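Local coordinates for putative hydroxymethylglutaryl-CoA synthase (Streptococcus mutans, PDB 3SQZ), which probably condenses acetyl-CoA with acetoacetyl-CoA to give hydroxymethylglutaryl-CoA, and binds coenzyme A in a thiolase-fold active site, at residues A[44-49]-A[306-311]; A[91-96]-A[168-173]; A[337-340]-A[346-349]. One frame throughout, in Å; residues are numbered along the deposited sequence. Where two conformers were deposited one is given.

How the interactions relate
All three contacts are buried and reach the same mixed sheet of the thiolase fold, but at different places. Interactions 1 and 2 lie side by side, their centres about 13 Å apart, and they touch: Ile311 O packs on Asp173 CB, and interaction 2 is nested within the chain loop that interaction 1 closes. Both are apolar packing of branched side chains, one against a phenyl ring, the other against a helix. Interaction 3 stands about 22 Å from the centre of interaction 1 and touches neither. It joins neighbouring strands of a hairpin through backbone hydrogen bonds, with Val346 at its one partly exposed end.

Interaction 1. Residues A[44-49]-A[306-311]; sequences FTSSQY and KQIGNI
The ring of Phe44 has the terminal methyl of Ile311 at its edge, near the ring plane, with CD1 of Ile311 3.8 Å from Phe44 CE1. Ile308 brings its own CD1 in obliquely, 3.6 Å from Phe44 CE2 and 3.7 Å from Phe44 CZ. Over one face, offset toward the rim, sits the backbone N of Ser46. In this thiolase fold Phe44 belongs to strand 37-45 of the central sheet; Ile308 ends helix 305-308 and Ile311 follows in the loop beyond it, so the contact ties an early strand to a segment near the predicted active site.

Phe44 and Ile308 reach for each other from opposite directions. The phenylalanine holds CG anti to its N (chi1 178°), which carries the ring off the strand toward the helix end. Ile308 is extended along CG1, with CD1 as its leading atom. Past it the chain leaves the helix at Gly309, which has positive phi, and comes back to place Ile311 beside the same ring. There CG1 lies between the backbone N and the carbonyl carbon (chi1 69°), and Ile311 CD1 lies toward Phe44 CE1. Leu318 of helix 315-326 touches all three of these side chains, while Leu370 of helix 366-371 packs on Ile308.

In sequence, Asn310, predicted to bind hydroxymethylglutaryl-CoA, precedes Ile311; the side chain of Ile311 lies about 7 Å from that of His267, a predicted proton donor or acceptor. The packing thus lies next to a segment predicted to line the substrate pocket.

Ser46 N is hydrogen-bonded to a bound glycerol, probably from the crystallisation liquor. The hydroxyl of Ser46 is hydrogen-bonded to Ala189 O and to Ser77 OG, and across the contact Ser46 OG approaches the CG2 methyl of Ile308 at 4.3 Å.

Interaction 2. Residues A[91-96]-A[168-173]; sequences GSANEI and LVLASD
Ala93 rests its methyl on two neighbouring leucine methyls of strand 166-175, Leu168 CD2 at 4.0 Å and Leu170 CD1 at 4.1 Å from Ala93 CB. The two leucines arrive differently. Leu168 starts toward helix 85-94, its CG anti to the backbone N (chi1 178°), and its CD2 methyl comes nearest the alanine. Leu170 leaves the backbone alongside the helix rather than at it; chi1 -60° sets CG beside the backbone N, and chi2 -43° then turns CD1 to the helix. That same methyl meets the neighbouring residue, standing 4.1 Å from Ser92 OG.

This is helix-on-sheet packing in the N-terminal part of the thiolase fold, where helix 85-94 lies over strand 166-175. The closest CA atoms, of Ala93 and Leu170, are 7.6 Å apart. Leu130 touches both Ala93 and Leu168, and Ala193 of strand 188-198 touches both Ser92 and Leu170.

The chemistry is apolar, with one hydroxyl at its border. Ser92 OG is hydrogen-bonded to Ala89 O and to Ser191 OG, so this buried polar atom is satisfied while across the contact it meets a methyl group, Leu170 CD1; apolar van der Waals contact joins the two segments, with no polar bond between them.

Interaction 3. Residues A[337-340]-A[346-349]; sequences ALFS and VAEI
Ser340 and Glu348 form the tight part of this antiparallel beta hairpin, a hydrogen-bonded pair closed by two backbone bonds. Ser340 N gives a nearly straight bond to Glu348 O (2.8 Å, 169° at the hydrogen), while Glu348 N returns one to Ser340 O at 2.9 Å. Next along, the non-hydrogen-bonded pair Phe339 and Ile349 is accompanied by a CA-H...O contact, with Ile349 CA 3.3 Å from Leu338 O.

On the face carrying Phe339 and Ile349, the ring of Phe339, its CG anti to the backbone N (chi1 168°), reaches diagonally to Ala347, CE1 lying 3.7 Å from Ala347 CB. More loosely, Ile349 CG1 lies at the ring edge, 4.1 Å from Phe339 CD1. Looser still is the end at Val346, partly exposed and adding little to the contact. On the Ser340 face the side chains part company, Ser340 OG bonding to Thr149 OG1 and Glu348 OE1 to Tyr146 OH.

Phe339 lies about 5 Å, side chain to side chain, from His267, a predicted catalytic residue. Strand 263-266 continues the sheet beyond 335-342, strand 203-213 lies beyond 346-354, and helix 232-254 packs on Phe339 and Ile349, with the ring of Tyr239 edge-to-face with Phe339.

Interaction 1. Residues A[44-49]-A[306-311]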
loop_
_atom_site.group_PDB
_atom_site.type_symbol
_atom_site.label_atom_id
_atom_site.label_comp_id
_atom_site.label_asym_id
_atom_site.label_seq_id
_atom_site.Cartn_x
_atom_site.Cartn_y
_atom_site.Cartn_z
ATOM N N PHE A 44 -1.061 9.444 2.496
ATOM C CA PHE A 44 -1.981 8.323 2.459
ATOM C C PHE A 44 -3.405 8.806 2.311
ATOM O O PHE A 44 -3.822 9.737 2.997
ATOM C CB PHE A 44 -1.889 7.464 3.727
ATOM C CG PHE A 44 -2.858 6.317 3.730
ATOM C CD1 PHE A 44 -2.699 5.271 2.831
ATOM C CD2 PHE A 44 -3.944 6.294 4.594
ATOM C CE1 PHE A 44 -3.596 4.219 2.801
ATOM C CE2 PHE A 44 -4.840 5.241 4.569
ATOM C CZ PHE A 44 -4.669 4.204 3.672
ATOM N N THR A 45 -4.155 8.166 1.429
ATOM C CA THR A 45 -5.589 8.409 1.253
ATOM C C THR A 45 -6.307 7.060 1.240
ATOM O O THR A 45 -5.835 6.135 0.584
ATOM C CB THR A 45 -5.887 9.174 -0.083
ATOM O OG1 THR A 45 -5.306 10.485 -0.034
ATOM C CG2 THR A 45 -7.391 9.305 -0.353
ATOM N N SER A 46 -7.444 6.962 1.911
ATOM C CA SER A 46 -8.312 5.812 1.742
ATOM C C SER A 46 -9.673 6.299 1.264
ATOM O O SER A 46 -9.853 7.485 1.004
ATOM C CB SER A 46 -8.390 4.986 3.024
ATOM O OG SER A 46 -9.026 3.745 2.790
ATOM N N SER A 47 -10.612 5.372 1.109
ATOM C CA SER A 47 -11.960 5.728 0.711
ATOM C C SER A 47 -12.742 6.278 1.908
ATOM O O SER A 47 -12.240 6.321 3.042
ATOM C CB SER A 47 -12.660 4.515 0.112
ATOM O OG SER A 47 -12.571 3.429 1.007
ATOM N N GLN A 48 -13.973 6.705 1.651
ATOM C CA GLN A 48 -14.756 7.429 2.648
ATOM C C GLN A 48 -15.757 6.553 3.402
ATOM O O GLN A 48 -16.540 7.064 4.195
ATOM C CB GLN A 48 -15.489 8.599 1.987
ATOM C CG GLN A 48 -14.590 9.534 1.197
ATOM C CD GLN A 48 -13.492 10.167 2.029
ATOM O OE1 GLN A 48 -12.323 10.205 1.618
ATOM N NE2 GLN A 48 -13.856 10.691 3.183
ATOM N N TYR A 49 -15.719 5.248 3.152
ATOM C CA TYR A 49 -16.661 4.297 3.744
ATOM C C TYR A 49 -15.900 3.170 4.430
ATOM O O TYR A 49 -14.770 2.844 4.053
ATOM C CB TYR A 49 -17.556 3.680 2.668
ATOM C CG TYR A 49 -18.393 4.662 1.897
ATOM C CD1 TYR A 49 -19.644 5.064 2.358
ATOM C CD2 TYR A 49 -17.938 5.179 0.695
ATOM C CE1 TYR A 49 -20.416 5.951 1.638
ATOM C CE2 TYR A 49 -18.701 6.070 -0.033
ATOM C CZ TYR A 49 -19.939 6.453 0.439
ATOM O OH TYR A 49 -20.689 7.343 -0.308
ATOM N N LYS A 306 -5.266 -2.728 10.590
ATOM C CA LYS A 306 -6.398 -3.283 11.335
ATOM C C LYS A 306 -7.704 -2.549 11.051
ATOM O O LYS A 306 -8.781 -3.109 11.257
ATOM C CB LYS A 306 -6.137 -3.236 12.839
ATOM C CG LYS A 306 -5.119 -4.234 13.314
ATOM C CD LYS A 306 -5.043 -4.261 14.831
ATOM C CE LYS A 306 -4.088 -5.332 15.325
ATOM N NZ LYS A 306 -3.957 -5.347 16.802
ATOM N N GLN A 307 -7.606 -1.290 10.632
ATOM C CA GLN A 307 -8.782 -0.455 10.377
ATOM C C GLN A 307 -9.116 -0.301 8.897
ATOM O O GLN A 307 -10.195 0.178 8.561
ATOM C CB GLN A 307 -8.575 0.947 10.954
ATOM C CG GLN A 307 -8.209 0.994 12.425
ATOM C CD GLN A 307 -9.177 0.220 13.272
ATOM O OE1 GLN A 307 -10.393 0.400 13.175
ATOM N NE2 GLN A 307 -8.648 -0.666 14.103
ATOM N N ILE A 308 -8.167 -0.648 8.026
ATOM C CA ILE A 308 -8.251 -0.372 6.595
ATOM C C ILE A 308 -8.374 -1.628 5.736
ATOM O O ILE A 308 -9.044 -1.613 4.700
ATOM C CB ILE A 308 -7.010 0.442 6.150
ATOM C CG1 ILE A 308 -7.101 1.842 6.757
ATOM C CG2 ILE A 308 -6.865 0.485 4.621
ATOM C CD1 ILE A 308 -5.805 2.579 6.793
ATOM N N GLY A 309 -7.740 -2.713 6.160
ATOM C CA GLY A 309 -7.730 -3.921 5.362
ATOM C C GLY A 309 -6.565 -3.955 4.392
ATOM O O GLY A 309 -5.571 -3.247 4.556
ATOM N N ASN A 310 -6.698 -4.796 3.376
ATOM C CA ASN A 310 -5.655 -5.023 2.382
ATOM C C ASN A 310 -5.678 -3.928 1.326
ATOM O O ASN A 310 -6.726 -3.652 0.743
ATOM C CB ASN A 310 -5.953 -6.381 1.742
ATOM C CG ASN A 310 -4.844 -6.897 0.852
ATOM O OD1 ASN A 310 -3.814 -6.252 0.654
ATOM N ND2 ASN A 310 -5.052 -8.096 0.325
ATOM N N ILE A 311 -4.521 -3.318 1.067
ATOM C CA ILE A 311 -4.407 -2.347 -0.021
ATOM C C ILE A 311 -3.344 -2.762 -1.031
ATOM O O ILE A 311 -2.785 -1.931 -1.750
ATOM C CB ILE A 311 -4.241 -0.882 0.480
ATOM C CG1 ILE A 311 -2.881 -0.642 1.150
ATOM C CG2 ILE A 311 -5.406 -0.519 1.407
ATOM C CD1 ILE A 311 -2.584 0.830 1.378
#

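Interaction 2. Residues A[91-96]-A[168-173]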
loop_
_atom_site.group_PDB
_atom_site.type_symbol
_atom_site.label_atom_id
_atom_site.label_comp_id
_atom_site.label_asym_id
_atom_site.label_seq_id
_atom_site.Cartn_x
_atom_site.Cartn_y
_atom_site.Cartn_z
ATOM N N GLY A 91 -5.282 11.621 -4.643
ATOM C CA GLY A 91 -5.541 12.098 -3.295
ATOM C C GLY A 91 -4.329 11.937 -2.395
ATOM O O GLY A 91 -3.982 12.842 -1.632
ATOM N N SER A 92 -3.663 10.788 -2.479
ATOM C CA SER A 92 -2.526 10.547 -1.597
ATOM C C SER A 92 -1.378 11.506 -1.911
ATOM O O SER A 92 -0.690 11.973 -1.010
ATOM C CB SER A 92 -2.088 9.073 -1.633
ATOM O OG SER A 92 -1.544 8.676 -2.885
ATOM N N ALA A 93 -1.184 11.821 -3.186
ATOM C CA ALA A 93 -0.155 12.777 -3.567
ATOM C C ALA A 93 -0.543 14.203 -3.158
ATOM O O ALA A 93 0.300 15.004 -2.752
ATOM C CB ALA A 93 0.093 12.705 -5.054
ATOM N N ASN A 94 -1.828 14.517 -3.269
ATOM C CA ASN A 94 -2.312 15.840 -2.906
ATOM C C ASN A 94 -2.049 16.145 -1.431
ATOM O O ASN A 94 -1.905 17.301 -1.051
ATOM C CB ASN A 94 -3.801 15.924 -3.225
ATOM C CG ASN A 94 -4.362 17.309 -3.046
ATOM O OD1 ASN A 94 -3.950 18.258 -3.709
ATOM N ND2 ASN A 94 -5.327 17.429 -2.157
ATOM N N GLU A 95 -1.968 15.094 -0.613
ATOM C CA GLU A 95 -1.659 15.225 0.807
ATOM C C GLU A 95 -0.281 15.837 1.056
ATOM O O GLU A 95 -0.071 16.467 2.094
ATOM C CB GLU A 95 -1.717 13.851 1.493
ATOM C CG GLU A 95 -3.098 13.230 1.628
ATOM C CD GLU A 95 -3.866 13.752 2.836
ATOM O OE1 GLU A 95 -3.338 13.691 3.966
ATOM O OE2 GLU A 95 -5.011 14.205 2.659
ATOM N N ILE A 96 0.663 15.631 0.136
ATOM C CA ILE A 96 2.061 15.955 0.418
ATOM C C ILE A 96 2.763 16.908 -0.552
ATOM O O ILE A 96 3.778 17.489 -0.194
ATOM C CB ILE A 96 2.928 14.673 0.554
ATOM C CG1 ILE A 96 2.796 13.783 -0.688
ATOM C CG2 ILE A 96 2.550 13.916 1.820
ATOM C CD1 ILE A 96 3.883 12.721 -0.813
ATOM N N LEU A 168 7.795 10.830 -7.863
ATOM C CA LEU A 168 6.580 10.511 -7.138
ATOM C C LEU A 168 6.221 9.054 -7.392
ATOM O O LEU A 168 6.003 8.653 -8.545
ATOM C CB LEU A 168 5.454 11.412 -7.618
ATOM C CG LEU A 168 4.085 11.172 -6.983
ATOM C CD1 LEU A 168 4.128 11.413 -5.476
ATOM C CD2 LEU A 168 3.043 12.036 -7.662
ATOM N N VAL A 169 6.180 8.264 -6.320
ATOM C CA VAL A 169 5.767 6.875 -6.375
ATOM C C VAL A 169 4.402 6.744 -5.721
ATOM O O VAL A 169 4.206 7.203 -4.598
ATOM C CB VAL A 169 6.783 5.963 -5.648
ATOM C CG1 VAL A 169 6.288 4.519 -5.570
ATOM C CG2 VAL A 169 8.136 6.038 -6.345
ATOM N N LEU A 170 3.457 6.142 -6.431
ATOM C CA LEU A 170 2.115 5.893 -5.921
ATOM C C LEU A 170 1.909 4.396 -5.847
ATOM O O LEU A 170 2.234 3.679 -6.791
ATOM C CB LEU A 170 1.056 6.473 -6.860
ATOM C CG LEU A 170 1.010 7.969 -7.169
ATOM C CD1 LEU A 170 1.212 8.837 -5.941
ATOM C CD2 LEU A 170 1.958 8.350 -8.284
ATOM N N ALA A 171 1.359 3.934 -4.729
ATOM C CA ALA A 171 1.013 2.530 -4.542
ATOM C C ALA A 171 -0.458 2.509 -4.174
ATOM O O ALA A 171 -0.814 2.783 -3.020
ATOM C CB ALA A 171 1.843 1.929 -3.436
ATOM N N SER A 172 -1.308 2.214 -5.158
ATOM C CA SER A 172 -2.742 2.447 -5.041
ATOM C C SER A 172 -3.500 1.216 -5.504
ATOM O O SER A 172 -3.202 0.662 -6.556
ATOM C CB SER A 172 -3.134 3.638 -5.905
ATOM O OG SER A 172 -4.513 3.908 -5.765
ATOM N N ASP A 173 -4.489 0.790 -4.722
ATOM C CA ASP A 173 -5.183 -0.458 -5.020
ATOM C C ASP A 173 -6.511 -0.540 -4.287
ATOM O O ASP A 173 -6.709 0.080 -3.227
ATOM C CB ASP A 173 -4.324 -1.669 -4.623
ATOM C CG ASP A 173 -3.408 -2.147 -5.744
ATOM O OD1 ASP A 173 -2.181 -2.223 -5.518
ATOM O OD2 ASP A 173 -3.923 -2.488 -6.831
#

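Interaction 3. Residues A[337-340]-A[346-349]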
loop_
_atom_site.group_PDB
_atom_site.type_symbol
_atom_site.label_atom_id
_atom_site.label_comp_id
_atom_site.label_asym_id
_atom_site.label_seq_id
_atom_site.Cartn_x
_atom_site.Cartn_y
_atom_site.Cartn_z
ATOM N N ALA A 337 14.235 -2.655 8.442
ATOM C CA ALA A 337 14.244 -3.641 7.365
ATOM C C ALA A 337 12.820 -3.841 6.887
ATOM O O ALA A 337 11.887 -3.887 7.696
ATOM C CB ALA A 337 14.827 -4.954 7.847
ATOM N N LEU A 338 12.662 -3.965 5.575
ATOM C CA LEU A 338 11.352 -4.108 4.960
ATOM C C LEU A 338 11.311 -5.354 4.073
ATOM O O LEU A 338 12.227 -5.592 3.270
ATOM C CB LEU A 338 11.009 -2.862 4.137
ATOM C CG LEU A 338 10.919 -1.556 4.937
ATOM C CD1 LEU A 338 12.230 -0.776 4.891
ATOM C CD2 LEU A 338 9.772 -0.703 4.435
ATOM N N PHE A 339 10.245 -6.140 4.226
ATOM C CA PHE A 339 10.014 -7.341 3.434
ATOM C C PHE A 339 8.809 -7.148 2.545
ATOM O O PHE A 339 7.670 -7.087 3.027
ATOM C CB PHE A 339 9.746 -8.572 4.299
ATOM C CG PHE A 339 9.214 -9.749 3.500
ATOM C CD1 PHE A 339 10.035 -10.415 2.596
ATOM C CD2 PHE A 339 7.902 -10.177 3.633
ATOM C CE1 PHE A 339 9.565 -11.493 1.854
ATOM C CE2 PHE A 339 7.435 -11.252 2.889
ATOM C CZ PHE A 339 8.264 -11.912 2.002
ATOM N N SER A 340 9.062 -7.047 1.251
ATOM C CA SER A 340 8.007 -6.899 0.266
ATOM C C SER A 340 7.705 -8.239 -0.380
ATOM O O SER A 340 8.612 -9.017 -0.654
ATOM C CB SER A 340 8.445 -5.883 -0.792
ATOM O OG SER A 340 7.451 -5.679 -1.783
ATOM N N VAL A 346 7.080 -12.664 -6.306
ATOM C CA VAL A 346 8.337 -11.938 -6.205
ATOM C C VAL A 346 8.428 -11.362 -4.802
ATOM O O VAL A 346 7.434 -10.852 -4.276
ATOM C CB VAL A 346 8.409 -10.788 -7.244
ATOM C CG1 VAL A 346 9.704 -9.992 -7.106
ATOM C CG2 VAL A 346 8.260 -11.340 -8.659
ATOM N N ALA A 347 9.604 -11.467 -4.192
ATOM C CA ALA A 347 9.837 -10.886 -2.876
ATOM C C ALA A 347 11.102 -10.058 -2.904
ATOM O O ALA A 347 11.983 -10.294 -3.727
ATOM C CB ALA A 347 9.948 -11.973 -1.822
ATOM N N GLU A 348 11.213 -9.096 -1.995
ATOM C CA GLU A 348 12.431 -8.310 -1.919
ATOM C C GLU A 348 12.607 -7.769 -0.518
ATOM O O GLU A 348 11.637 -7.345 0.116
ATOM C CB GLU A 348 12.431 -7.171 -2.952
ATOM C CG GLU A 348 13.701 -6.332 -2.943
ATOM C CD GLU A 348 13.846 -5.410 -4.150
ATOM O OE1 GLU A 348 13.232 -5.652 -5.215
ATOM O OE2 GLU A 348 14.586 -4.415 -4.018
ATOM N N ILE A 349 13.845 -7.808 -0.031
ATOM C CA ILE A 349 14.216 -7.181 1.224
ATOM C C ILE A 349 15.073 -5.962 0.936
ATOM O O ILE A 349 15.998 -6.018 0.118
ATOM C CB ILE A 349 14.957 -8.161 2.122
ATOM C CG1 ILE A 349 13.998 -9.297 2.459
ATOM C CG2 ILE A 349 15.498 -7.453 3.375
ATOM C CD1 ILE A 349 14.620 -10.421 3.183
#